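Long-range contacts in protein pelota homolog (PDB 3OBY), which probably recognises stalled ribosomes and takes part in their release and in cleavage and decay of damaged mRNA, with an endoribonuclease activity assigned to its N-terminal domain: residues 31-36 against 110-115; 195-200 against 215-220; 280-285 against 334-339; 126-131 against 239-244. All coordinates share one frame; numbering follows the deposited sequence.

Contact 1 of 4, residues 31-36 against 110-115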
loop_
_atom_site.group_PDB
_atom_site.type_symbol
_atom_site.label_atom_id
_atom_site.label_comp_id
_atom_site.label_asym_id
_atom_site.label_seq_id
_atom_site.Cartn_x
_atom_site.Cartn_y
_atom_site.Cartn_z
ATOM N N ILE A 31 15.204 8.124 3.834
ATOM C CA ILE A 31 15.251 8.993 2.659
ATOM C C ILE A 31 15.349 10.434 3.169
ATOM O O ILE A 31 16.211 11.198 2.739
ATOM C CB ILE A 31 13.977 8.844 1.783
ATOM C CG1 ILE A 31 13.967 7.487 1.075
ATOM C CG2 ILE A 31 13.915 9.960 0.770
ATOM C CD1 ILE A 31 15.212 7.210 0.266
ATOM N N ILE A 32 14.463 10.794 4.093
ATOM C CA ILE A 32 14.471 12.132 4.683
ATOM C C ILE A 32 15.731 12.262 5.537
ATOM O O ILE A 32 16.012 11.407 6.374
ATOM C CB ILE A 32 13.266 12.343 5.591
ATOM C CG1 ILE A 32 11.983 12.267 4.775
ATOM C CG2 ILE A 32 13.385 13.677 6.302
ATOM C CD1 ILE A 32 10.747 12.112 5.631
ATOM N N GLU A 33 16.481 13.336 5.335
ATOM C CA GLU A 33 17.718 13.528 6.072
ATOM C C GLU A 33 17.825 14.869 6.785
ATOM O O GLU A 33 17.129 15.833 6.450
ATOM C CB GLU A 33 18.893 13.372 5.113
ATOM C CG GLU A 33 18.979 11.997 4.463
ATOM C CD GLU A 33 20.076 11.912 3.419
ATOM O OE1 GLU A 33 19.827 12.284 2.255
ATOM O OE2 GLU A 33 21.192 11.482 3.769
ATOM N N LYS A 34 18.695 14.921 7.788
ATOM C CA LYS A 34 18.909 16.157 8.519
ATOM C C LYS A 34 19.489 17.109 7.503
ATOM O O LYS A 34 20.524 16.816 6.902
ATOM C CB LYS A 34 19.897 15.952 9.669
ATOM C CG LYS A 34 19.313 15.202 10.866
ATOM C CD LYS A 34 20.370 14.885 11.917
ATOM C CE LYS A 34 21.452 13.966 11.365
ATOM N NZ LYS A 34 22.475 13.604 12.381
ATOM N N GLY A 35 18.806 18.231 7.298
ATOM C CA GLY A 35 19.266 19.214 6.340
ATOM C C GLY A 35 18.219 19.450 5.277
ATOM O O GLY A 35 18.143 20.539 4.712
ATOM N N ASP A 36 17.403 18.434 5.005
ATOM C CA ASP A 36 16.355 18.568 3.998
ATOM C C ASP A 36 15.253 19.487 4.503
ATOM O O ASP A 36 15.337 20.042 5.593
ATOM C CB ASP A 36 15.736 17.202 3.654
ATOM C CG ASP A 36 16.745 16.214 3.088
ATOM O OD1 ASP A 36 17.764 16.654 2.508
ATOM O OD2 ASP A 36 16.504 14.991 3.207
ATOM N N LYS A 110 18.312 17.802 -2.526
ATOM C CA LYS A 110 19.069 17.421 -3.700
ATOM C C LYS A 110 18.979 15.908 -3.550
ATOM O O LYS A 110 19.374 15.360 -2.522
ATOM C CB LYS A 110 20.527 17.898 -3.596
ATOM C CG LYS A 110 21.384 17.181 -2.543
ATOM C CD LYS A 110 22.763 17.823 -2.409
ATOM C CE LYS A 110 23.690 17.026 -1.495
ATOM N NZ LYS A 110 24.048 15.693 -2.062
ATOM N N TRP A 111 18.432 15.232 -4.550
ATOM C CA TRP A 111 18.279 13.787 -4.471
ATOM C C TRP A 111 19.442 12.953 -4.997
ATOM O O TRP A 111 20.037 13.255 -6.035
ATOM C CB TRP A 111 16.996 13.378 -5.189
ATOM C CG TRP A 111 15.786 14.025 -4.609
ATOM C CD1 TRP A 111 15.403 15.324 -4.753
ATOM C CD2 TRP A 111 14.816 13.412 -3.750
ATOM N NE1 TRP A 111 14.257 15.561 -4.035
ATOM C CE2 TRP A 111 13.878 14.405 -3.405
ATOM C CE3 TRP A 111 14.657 12.118 -3.229
ATOM C CZ2 TRP A 111 12.783 14.146 -2.568
ATOM C CZ3 TRP A 111 13.569 11.862 -2.398
ATOM C CH2 TRP A 111 12.649 12.875 -2.073
ATOM N N LYS A 112 19.765 11.894 -4.261
ATOM C CA LYS A 112 20.831 10.984 -4.665
ATOM C C LYS A 112 20.149 9.865 -5.441
ATOM O O LYS A 112 18.985 9.547 -5.194
ATOM C CB LYS A 112 21.538 10.399 -3.444
ATOM C CG LYS A 112 22.006 11.432 -2.442
ATOM C CD LYS A 112 22.589 10.775 -1.207
ATOM C CE LYS A 112 22.563 11.744 -0.049
ATOM N NZ LYS A 112 21.169 12.213 0.167
ATOM N N PRO A 113 20.863 9.253 -6.392
ATOM C CA PRO A 113 20.274 8.167 -7.185
ATOM C C PRO A 113 19.657 7.040 -6.344
ATOM O O PRO A 113 18.583 6.536 -6.679
ATOM C CB PRO A 113 21.450 7.694 -8.042
ATOM C CG PRO A 113 22.259 8.952 -8.229
ATOM C CD PRO A 113 22.235 9.553 -6.838
ATOM N N GLU A 114 20.319 6.656 -5.250
ATOM C CA GLU A 114 19.809 5.579 -4.396
ATOM C C GLU A 114 18.368 5.815 -3.952
ATOM O O GLU A 114 17.524 4.921 -4.031
ATOM C CB GLU A 114 20.667 5.405 -3.138
ATOM C CG GLU A 114 22.152 5.159 -3.358
ATOM C CD GLU A 114 22.963 6.443 -3.353
ATOM O OE1 GLU A 114 22.959 7.165 -4.379
ATOM O OE2 GLU A 114 23.598 6.732 -2.312
ATOM N N GLN A 115 18.107 7.027 -3.473
ATOM C CA GLN A 115 16.792 7.414 -2.981
ATOM C C GLN A 115 15.765 7.453 -4.107
ATOM O O GLN A 115 14.622 7.004 -3.959
ATOM C CB GLN A 115 16.900 8.781 -2.301
ATOM C CG GLN A 115 18.059 8.850 -1.309
ATOM C CD GLN A 115 18.392 10.259 -0.852
ATOM O OE1 GLN A 115 18.509 11.181 -1.662
ATOM N NE2 GLN A 115 18.569 10.426 0.449
#
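Glu33 OE1 is gripped by three nitrogens. Lys112 NZ forms a salt bridge with it at 2.5 Å, tip to tip, on its syn lone pair. Gln115 NE2 donates to the same OE1 at 2.9 Å, coming from above the carboxylate plane. The carboxylate and the Gln115 amide are nearly perpendicular, 86° apart. Lys109 NZ adds a second salt bridge to OE1 and also reaches Asp36 OD2 and Ile31 O. The crowding of ammonium groups would probably favour the ionised carboxylate. The other end of the amide is fixed too. Lys112 N donates to Gln115 OE1 at 3.0 Å, almost straight at 171°. Ile31 runs alongside Gln115 in the opposite direction, with Ile31 CD1 3.5 Å from Gln115 CB. Ile31 CG2 lies 3.7 Å from Trp111 CZ3, the side chains crossing at about a right angle. On the loop side, Glu33 to Asp36 is a type II turn with Gly35 at positive phi, and Glu33 N donates to Asp36 OD2. Lys112 is the N-cap residue of helix 113-123, and Gln115, three residues on, accepts from its backbone N. The contact ties that helix start to the loop joining helix 22-31 to strand 37-40 in the RNA-binding Sm-fold domain.

Contact 2 of 4, residues 195-200 against 215-220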
loop_
_atom_site.group_PDB
_atom_site.type_symbol
_atom_site.label_atom_id
_atom_site.label_comp_id
_atom_site.label_asym_id
_atom_site.label_seq_id
_atom_site.Cartn_x
_atom_site.Cartn_y
_atom_site.Cartn_z
ATOM N N PHE A 195 -31.347 -0.302 -4.333
ATOM C CA PHE A 195 -30.878 -1.671 -4.264
ATOM C C PHE A 195 -30.506 -2.266 -5.597
ATOM O O PHE A 195 -30.130 -3.442 -5.635
ATOM C CB PHE A 195 -31.927 -2.515 -3.598
ATOM C CG PHE A 195 -32.304 -2.035 -2.240
ATOM C CD1 PHE A 195 -33.205 -0.990 -2.083
ATOM C CD2 PHE A 195 -31.775 -2.643 -1.107
ATOM C CE1 PHE A 195 -33.574 -0.557 -0.815
ATOM C CE2 PHE A 195 -32.139 -2.216 0.164
ATOM C CZ PHE A 195 -33.040 -1.172 0.309
ATOM N N ALA A 196 -30.624 -1.519 -6.660
ATOM C CA ALA A 196 -30.234 -2.154 -7.878
ATOM C C ALA A 196 -28.802 -2.789 -7.762
ATOM O O ALA A 196 -28.540 -3.922 -8.198
ATOM C CB ALA A 196 -30.305 -1.189 -8.915
ATOM N N LYS A 197 -27.879 -2.011 -7.207
ATOM C CA LYS A 197 -26.498 -2.435 -7.079
ATOM C C LYS A 197 -26.433 -3.724 -6.287
ATOM O O LYS A 197 -25.712 -4.656 -6.642
ATOM C CB LYS A 197 -25.673 -1.338 -6.397
ATOM C CG LYS A 197 -26.257 -0.852 -5.085
ATOM C CD LYS A 197 -25.497 0.357 -4.568
ATOM C CE LYS A 197 -26.151 0.943 -3.325
ATOM N NZ LYS A 197 -25.481 2.205 -2.899
ATOM N N ASN A 198 -27.206 -3.775 -5.213
ATOM C CA ASN A 198 -27.241 -4.949 -4.360
ATOM C C ASN A 198 -27.695 -6.181 -5.141
ATOM O O ASN A 198 -26.957 -7.162 -5.249
ATOM C CB ASN A 198 -28.167 -4.691 -3.171
ATOM C CG ASN A 198 -27.729 -3.494 -2.350
ATOM O OD1 ASN A 198 -26.641 -3.487 -1.776
ATOM N ND2 ASN A 198 -28.575 -2.472 -2.293
ATOM N N ASP A 199 -28.898 -6.129 -5.701
ATOM C CA ASP A 199 -29.410 -7.265 -6.459
ATOM C C ASP A 199 -28.469 -7.664 -7.593
ATOM O O ASP A 199 -28.368 -8.842 -7.933
ATOM C CB ASP A 199 -30.798 -6.959 -7.029
ATOM C CG ASP A 199 -31.796 -6.556 -5.957
ATOM O OD1 ASP A 199 -31.656 -7.011 -4.798
ATOM O OD2 ASP A 199 -32.728 -5.791 -6.281
ATOM N N PHE A 200 -27.782 -6.684 -8.174
ATOM C CA PHE A 200 -26.852 -6.957 -9.268
ATOM C C PHE A 200 -25.718 -7.851 -8.768
ATOM O O PHE A 200 -25.379 -8.853 -9.402
ATOM C CB PHE A 200 -26.285 -5.646 -9.833
ATOM C CG PHE A 200 -25.386 -5.836 -11.023
ATOM C CD1 PHE A 200 -25.896 -6.306 -12.231
ATOM C CD2 PHE A 200 -24.017 -5.590 -10.926
ATOM C CE1 PHE A 200 -25.053 -6.528 -13.327
ATOM C CE2 PHE A 200 -23.169 -5.811 -12.011
ATOM C CZ PHE A 200 -23.687 -6.283 -13.212
ATOM N N ALA A 215 -15.716 -8.054 -6.339
ATOM C CA ALA A 215 -16.632 -6.941 -6.525
ATOM C C ALA A 215 -17.150 -6.465 -5.175
ATOM O O ALA A 215 -17.408 -7.277 -4.286
ATOM C CB ALA A 215 -17.796 -7.375 -7.399
ATOM N N VAL A 216 -17.296 -5.151 -5.022
ATOM C CA VAL A 216 -17.802 -4.582 -3.776
ATOM C C VAL A 216 -18.865 -3.530 -4.038
ATOM O O VAL A 216 -18.762 -2.759 -4.990
ATOM C CB VAL A 216 -16.677 -3.931 -2.944
ATOM C CG1 VAL A 216 -15.573 -4.943 -2.686
ATOM C CG2 VAL A 216 -16.130 -2.710 -3.669
ATOM N N VAL A 217 -19.890 -3.507 -3.190
ATOM C CA VAL A 217 -20.974 -2.537 -3.313
ATOM C C VAL A 217 -20.764 -1.409 -2.310
ATOM O O VAL A 217 -20.698 -1.646 -1.107
ATOM C CB VAL A 217 -22.340 -3.183 -3.037
ATOM C CG1 VAL A 217 -23.436 -2.141 -3.142
ATOM C CG2 VAL A 217 -22.589 -4.303 -4.019
ATOM N N VAL A 218 -20.657 -0.185 -2.814
ATOM C CA VAL A 218 -20.446 0.988 -1.972
ATOM C C VAL A 218 -21.749 1.751 -1.751
ATOM O O VAL A 218 -22.688 1.633 -2.537
ATOM C CB VAL A 218 -19.388 1.922 -2.601
ATOM C CG1 VAL A 218 -19.289 3.221 -1.822
ATOM C CG2 VAL A 218 -18.038 1.222 -2.606
ATOM N N ASP A 219 -21.794 2.530 -0.675
ATOM C CA ASP A 219 -22.977 3.307 -0.320
ATOM C C ASP A 219 -23.307 4.458 -1.270
ATOM O O ASP A 219 -24.442 4.931 -1.295
ATOM C CB ASP A 219 -22.828 3.860 1.099
ATOM C CG ASP A 219 -24.107 4.491 1.618
ATOM O OD1 ASP A 219 -24.050 5.184 2.657
ATOM O OD2 ASP A 219 -25.171 4.285 0.994
ATOM N N VAL A 220 -22.325 4.917 -2.041
ATOM C CA VAL A 220 -22.540 6.016 -2.984
ATOM C C VAL A 220 -23.884 5.906 -3.705
ATOM O O VAL A 220 -24.263 4.834 -4.172
ATOM C CB VAL A 220 -21.414 6.070 -4.045
ATOM C CG1 VAL A 220 -21.722 7.139 -5.082
ATOM C CG2 VAL A 220 -20.083 6.364 -3.373
#
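Helix 196-207 begins beside the C-terminal end of strand 215-217. The two backbones come nearest at Lys197 and Val217, with CA atoms 6.7 Å apart. Past Val217 the chain leaves the helix, and one long side chain spans the widening gap. Lys197 has CG between its backbone N and carbonyl carbon, the crowded position (chi1 52°). Beyond CG the chain is fully extended, so NZ is carried out to the loop 218-220. On the way its methylenes cross Val217 obliquely, and CD sits 3.5 Å from Val217 CG1. Asn198 OD1 touches the same methyl, Val217 CG1, at 3.7 Å from another direction. Lys197 NZ donates to Val218 O at 2.9 Å, in the carbonyl plane and on a lone pair. The strongest polar partner of Lys197 NZ is Gly192 O, just past strand 187-191. A weak bond runs from Lys197 NZ to Val220 O at 3.2 Å. An alanine in place of Lys197 would probably leave these carbonyls without their shared donor and Val217 CG1 without its aliphatic cover. Strand 187-191, helix 196-207 and parallel strand 215-217 form a beta-alpha-beta crossover, and Lys197 pins the strand ends to the helix start. The ammonium of this buried residue is held by backbone carbonyls. Asp219 is poorly ordered, and its OD2, 4.4 Å from Lys197 NZ, is too far for a salt bridge, so it probably compensates the charge little.

Contact 3 of 4, residues 280-285 against 334-339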
loop_
_atom_site.group_PDB
_atom_site.type_symbol
_atom_site.label_atom_id
_atom_site.label_comp_id
_atom_site.label_asym_id
_atom_site.label_seq_id
_atom_site.Cartn_x
_atom_site.Cartn_y
_atom_site.Cartn_z
ATOM N N ARG A 280 24.315 -14.000 3.631
ATOM C CA ARG A 280 23.536 -13.190 2.701
ATOM C C ARG A 280 22.622 -14.073 1.846
ATOM O O ARG A 280 22.512 -13.903 0.626
ATOM C CB ARG A 280 24.465 -12.353 1.817
ATOM C CG ARG A 280 25.246 -11.286 2.587
ATOM C CD ARG A 280 24.327 -10.215 3.172
ATOM N NE ARG A 280 25.069 -9.140 3.828
ATOM C CZ ARG A 280 25.501 -9.173 5.085
ATOM N NH1 ARG A 280 26.174 -8.145 5.580
ATOM N NH2 ARG A 280 25.246 -10.221 5.855
ATOM N N ALA A 281 21.963 -15.014 2.517
ATOM C CA ALA A 281 21.050 -15.947 1.873
ATOM C C ALA A 281 19.614 -15.446 1.893
ATOM O O ALA A 281 18.699 -16.169 1.506
ATOM C CB ALA A 281 21.121 -17.283 2.567
ATOM N N ILE A 282 19.407 -14.211 2.333
ATOM C CA ILE A 282 18.054 -13.684 2.401
ATOM C C ILE A 282 17.568 -13.024 1.124
ATOM O O ILE A 282 18.091 -11.999 0.693
ATOM C CB ILE A 282 17.880 -12.691 3.574
ATOM C CG1 ILE A 282 17.891 -13.443 4.902
ATOM C CG2 ILE A 282 16.549 -11.970 3.455
ATOM C CD1 ILE A 282 19.174 -14.188 5.192
ATOM N N GLU A 283 16.557 -13.645 0.529
ATOM C CA GLU A 283 15.934 -13.150 -0.682
ATOM C C GLU A 283 14.834 -12.206 -0.215
ATOM O O GLU A 283 14.749 -11.064 -0.656
ATOM C CB GLU A 283 15.312 -14.320 -1.447
ATOM C CG GLU A 283 14.688 -13.981 -2.787
ATOM C CD GLU A 283 13.787 -15.102 -3.298
ATOM O OE1 GLU A 283 12.586 -15.124 -2.941
ATOM O OE2 GLU A 283 14.284 -15.972 -4.044
ATOM N N VAL A 284 13.998 -12.695 0.694
ATOM C CA VAL A 284 12.897 -11.903 1.200
ATOM C C VAL A 284 12.848 -11.971 2.706
ATOM O O VAL A 284 12.648 -13.041 3.266
ATOM C CB VAL A 284 11.549 -12.414 0.661
ATOM C CG1 VAL A 284 10.437 -11.471 1.074
ATOM C CG2 VAL A 284 11.611 -12.550 -0.850
ATOM N N LEU A 285 13.032 -10.820 3.354
ATOM C CA LEU A 285 12.991 -10.718 4.814
ATOM C C LEU A 285 11.586 -10.299 5.228
ATOM O O LEU A 285 11.099 -9.264 4.783
ATOM C CB LEU A 285 13.985 -9.667 5.312
ATOM C CG LEU A 285 14.036 -9.499 6.837
ATOM C CD1 LEU A 285 14.665 -10.739 7.471
ATOM C CD2 LEU A 285 14.844 -8.267 7.201
ATOM N N ILE A 334 9.967 -12.547 13.076
ATOM C CA ILE A 334 10.840 -12.271 11.948
ATOM C C ILE A 334 11.210 -13.585 11.272
ATOM O O ILE A 334 11.540 -14.557 11.937
ATOM C CB ILE A 334 12.112 -11.510 12.408
ATOM C CG1 ILE A 334 12.914 -11.062 11.183
ATOM C CG2 ILE A 334 12.959 -12.382 13.323
ATOM C CD1 ILE A 334 14.101 -10.167 11.509
ATOM N N ALA A 335 11.123 -13.612 9.949
ATOM C CA ALA A 335 11.432 -14.811 9.185
ATOM C C ALA A 335 11.997 -14.407 7.841
ATOM O O ALA A 335 12.012 -13.228 7.505
ATOM C CB ALA A 335 10.180 -15.643 9.004
ATOM N N ALA A 336 12.471 -15.377 7.069
ATOM C CA ALA A 336 13.044 -15.070 5.762
ATOM C C ALA A 336 12.923 -16.206 4.765
ATOM O O ALA A 336 12.985 -17.374 5.129
ATOM C CB ALA A 336 14.511 -14.693 5.916
ATOM N N LEU A 337 12.732 -15.845 3.503
ATOM C CA LEU A 337 12.671 -16.812 2.423
ATOM C C LEU A 337 14.102 -16.778 1.852
ATOM O O LEU A 337 14.579 -15.734 1.402
ATOM C CB LEU A 337 11.626 -16.386 1.391
ATOM C CG LEU A 337 10.200 -16.268 1.947
ATOM C CD1 LEU A 337 9.212 -16.020 0.812
ATOM C CD2 LEU A 337 9.826 -17.534 2.697
ATOM N N LEU A 338 14.785 -17.921 1.894
ATOM C CA LEU A 338 16.180 -18.018 1.460
ATOM C C LEU A 338 16.473 -18.363 0.008
ATOM O O LEU A 338 15.635 -18.915 -0.697
ATOM C CB LEU A 338 16.908 -19.017 2.360
ATOM C CG LEU A 338 16.732 -18.781 3.863
ATOM C CD1 LEU A 338 17.500 -19.830 4.630
ATOM C CD2 LEU A 338 17.233 -17.391 4.235
ATOM N N ARG A 339 17.690 -18.023 -0.414
ATOM C CA ARG A 339 18.194 -18.273 -1.768
ATOM C C ARG A 339 18.776 -19.677 -1.820
ATOM O O ARG A 339 18.936 -20.262 -2.889
ATOM C CB ARG A 339 19.299 -17.272 -2.107
ATOM C CG ARG A 339 18.813 -15.847 -2.199
ATOM C CD ARG A 339 19.927 -14.828 -2.053
ATOM N NE ARG A 339 19.422 -13.508 -2.414
ATOM C CZ ARG A 339 20.039 -12.364 -2.151
ATOM N NH1 ARG A 339 21.199 -12.366 -1.511
ATOM N NH2 ARG A 339 19.488 -11.220 -2.532
#
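Arg339 has CG anti to its carbonyl carbon (chi1 -66°) and runs extended from CG to NE, which lays its guanidinium alongside residues 280-283. NH1 of Arg339 donates to Arg280 O at 2.9 Å, near the guanidinium edge. Ile282 O sits over the centre of one guanidinium face, 3.5 Å from Arg339 CZ. Arg339 NH2 bonds Ser311 O. An alanine in place of Arg339 would remove both guanidinium bonds, to Arg280 O and Ser311 O, and would probably loosen the hold of the strand end on these loops. The backbones pair antiparallel, with Arg339 N bonded to Ala281 O at 2.9 Å. At Glu283 the backbone turns helical (psi -51°), making a classic beta bulge. Leu337 O therefore accepts twice, from Glu283 N at 3.0 Å and Val284 N at 3.2 Å. Leu337 N returns a bond to Val284 O at 2.8 Å. Ile282 CG1 packs on Ala336 CB at 3.7 Å, and Ile282 and Leu338 lie side by side. Strands 282-288 and 334-338 are the central pair of a four-stranded sheet. Val284 and Leu337 face helix 236-262. Ile282 and Leu285 meet helices 270-277 and 301-310 on the other face.

Contact 4 of 4, residues 126-131 against 239-244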
loop_
_atom_site.group_PDB
_atom_site.type_symbol
_atom_site.label_atom_id
_atom_site.label_comp_id
_atom_site.label_asym_id
_atom_site.label_seq_id
_atom_site.Cartn_x
_atom_site.Cartn_y
_atom_site.Cartn_z
ATOM N N SER A 126 3.469 -0.692 -5.134
ATOM C CA SER A 126 2.092 -0.313 -4.859
ATOM C C SER A 126 1.230 -0.216 -6.118
ATOM O O SER A 126 0.261 0.544 -6.156
ATOM C CB SER A 126 2.089 1.021 -4.113
ATOM O OG SER A 126 3.289 1.731 -4.378
ATOM N N ASN A 127 1.583 -0.993 -7.142
ATOM C CA ASN A 127 0.839 -0.995 -8.398
ATOM C C ASN A 127 -0.644 -1.250 -8.159
ATOM O O ASN A 127 -1.020 -2.138 -7.386
ATOM C CB ASN A 127 1.399 -2.057 -9.345
ATOM C CG ASN A 127 0.533 -2.262 -10.578
ATOM O OD1 ASN A 127 0.326 -1.343 -11.372
ATOM N ND2 ASN A 127 0.023 -3.479 -10.743
ATOM N N ARG A 128 -1.474 -0.458 -8.832
ATOM C CA ARG A 128 -2.919 -0.556 -8.719
ATOM C C ARG A 128 -3.443 -1.521 -9.770
ATOM O O ARG A 128 -3.022 -1.489 -10.923
ATOM C CB ARG A 128 -3.533 0.825 -8.928
ATOM C CG ARG A 128 -4.504 1.244 -7.860
ATOM C CD ARG A 128 -4.051 2.509 -7.135
ATOM N NE ARG A 128 -2.823 2.320 -6.365
ATOM C CZ ARG A 128 -2.410 3.148 -5.405
ATOM N NH1 ARG A 128 -3.128 4.220 -5.092
ATOM N NH2 ARG A 128 -1.277 2.910 -4.759
ATOM N N PRO A 129 -4.368 -2.403 -9.384
ATOM C CA PRO A 129 -4.947 -3.380 -10.305
ATOM C C PRO A 129 -5.948 -2.672 -11.209
ATOM O O PRO A 129 -6.426 -1.595 -10.875
ATOM C CB PRO A 129 -5.629 -4.358 -9.360
ATOM C CG PRO A 129 -6.154 -3.452 -8.312
ATOM C CD PRO A 129 -4.978 -2.523 -8.049
ATOM N N GLU A 130 -6.258 -3.264 -12.351
ATOM C CA GLU A 130 -7.222 -2.653 -13.253
ATOM C C GLU A 130 -8.557 -2.599 -12.518
ATOM O O GLU A 130 -9.146 -3.637 -12.200
ATOM C CB GLU A 130 -7.361 -3.481 -14.538
ATOM C CG GLU A 130 -8.278 -2.858 -15.586
ATOM C CD GLU A 130 -7.575 -1.844 -16.477
ATOM O OE1 GLU A 130 -6.861 -0.955 -15.955
ATOM O OE2 GLU A 130 -7.747 -1.941 -17.711
ATOM N N ILE A 131 -9.027 -1.383 -12.255
ATOM C CA ILE A 131 -10.283 -1.176 -11.540
ATOM C C ILE A 131 -11.428 -0.659 -12.419
ATOM O O ILE A 131 -11.263 0.291 -13.183
ATOM C CB ILE A 131 -10.101 -0.161 -10.377
ATOM C CG1 ILE A 131 -8.959 -0.590 -9.455
ATOM C CG2 ILE A 131 -11.380 -0.060 -9.586
ATOM C CD1 ILE A 131 -9.117 -1.983 -8.909
ATOM N N LYS A 239 -8.815 1.494 -0.360
ATOM C CA LYS A 239 -9.114 0.303 0.417
ATOM C C LYS A 239 -8.789 -0.945 -0.412
ATOM O O LYS A 239 -8.221 -1.912 0.101
ATOM C CB LYS A 239 -10.581 0.318 0.849
ATOM C CG LYS A 239 -10.813 1.226 2.045
ATOM C CD LYS A 239 -12.273 1.576 2.245
ATOM C CE LYS A 239 -12.445 2.443 3.486
ATOM N NZ LYS A 239 -13.808 3.046 3.581
ATOM N N ILE A 240 -9.136 -0.917 -1.695
ATOM C CA ILE A 240 -8.838 -2.038 -2.571
ATOM C C ILE A 240 -7.332 -2.314 -2.512
ATOM O O ILE A 240 -6.900 -3.439 -2.261
ATOM C CB ILE A 240 -9.218 -1.719 -4.030
ATOM C CG1 ILE A 240 -10.698 -1.361 -4.114
ATOM C CG2 ILE A 240 -8.904 -2.911 -4.929
ATOM C CD1 ILE A 240 -11.608 -2.438 -3.594
ATOM N N VAL A 241 -6.537 -1.279 -2.754
ATOM C CA VAL A 241 -5.088 -1.410 -2.718
ATOM C C VAL A 241 -4.666 -2.014 -1.394
ATOM O O VAL A 241 -3.819 -2.905 -1.350
ATOM C CB VAL A 241 -4.392 -0.047 -2.854
ATOM C CG1 VAL A 241 -2.887 -0.217 -2.727
ATOM C CG2 VAL A 241 -4.756 0.591 -4.183
ATOM N N GLY A 242 -5.259 -1.511 -0.316
ATOM C CA GLY A 242 -4.946 -2.014 1.005
ATOM C C GLY A 242 -5.146 -3.513 1.096
ATOM O O GLY A 242 -4.331 -4.214 1.695
ATOM N N GLU A 243 -6.226 -4.013 0.497
ATOM C CA GLU A 243 -6.499 -5.441 0.529
ATOM C C GLU A 243 -5.518 -6.211 -0.353
ATOM O O GLU A 243 -5.080 -7.309 0.002
ATOM C CB GLU A 243 -7.944 -5.720 0.103
ATOM C CG GLU A 243 -8.980 -4.996 0.959
ATOM C CD GLU A 243 -10.262 -5.793 1.153
ATOM O OE1 GLU A 243 -10.221 -6.829 1.849
ATOM O OE2 GLU A 243 -11.313 -5.384 0.613
ATOM N N VAL A 244 -5.164 -5.638 -1.497
ATOM C CA VAL A 244 -4.212 -6.290 -2.390
ATOM C C VAL A 244 -2.870 -6.470 -1.676
ATOM O O VAL A 244 -2.174 -7.457 -1.887
ATOM C CB VAL A 244 -4.000 -5.462 -3.682
ATOM C CG1 VAL A 244 -2.838 -6.014 -4.481
ATOM C CG2 VAL A 244 -5.254 -5.497 -4.520
#
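Val241 CG2 rests over one face of the Arg128 guanidinium, offset toward the rim, 3.4 Å from Arg128 NE. The Arg128 chain crosses Val241 obliquely, so its CD also meets this methyl, at 3.6 Å from Val241 CG2. Beside it, Pro129 CG lies 4.4 Å from both Ile240 CG2 and Val244 CG2. The proline ring thus faces two residues one helical turn apart. Ile131 CD1 and Ile240 CG2 meet tip to tip at 4.1 Å. No hydrogen bond crosses the contact, which is held by van der Waals packing alone.

The second shell fixes the arginine. Its chain bends at chi2 and chi3, which folds the guanidinium back toward Ser126. Arg128 NH2 donates to Ser126 O at 3.1 Å, lying in the guanidinium plane (N-H...O 161°). The same NH2 makes a salt bridge to Glu20, which precedes helix 22-31. Ser126 is itself anchored, its OG bonding Ala122 O and Met1 N. Tyr187 of strand 187-191 touches Pro129, Ile131 and Val244, and so backs both sides of the contact.

Residues 126-131 connect helix 113-123, in the Sm-fold domain, to strand 131-137 of the five-stranded sheet. They lie against the first half of the long helix 236-262. This is an interdomain linker seated on a helix. Apolar contact with few fixed bonds is consistent with the interdomain plasticity found for archaeal Pelota.

In the fold
Contacts 1, 2 and 3 each lie within a different eRF1-family domain. Contact 1 belongs to the N-terminal Sm-fold domain, contact 2 to the mixed five-stranded sheet domain and contact 3 to the four-stranded sheet domain. Their centres are 27 to 45 Å apart. Contact 4 is the most central, about 8 Å from the centre of the chain, and its nearest atoms are about 5 Å from contact 2. Along the chain contact 1 closes first. Contact 4 then spans the segments of contact 2, and contact 3 comes last. Helix 236-262 carries one side of contact 4 and later covers the sheet of contact 3. Contacts 1 to 3 thus each lie inside one domain, while contact 4 lies where domains join.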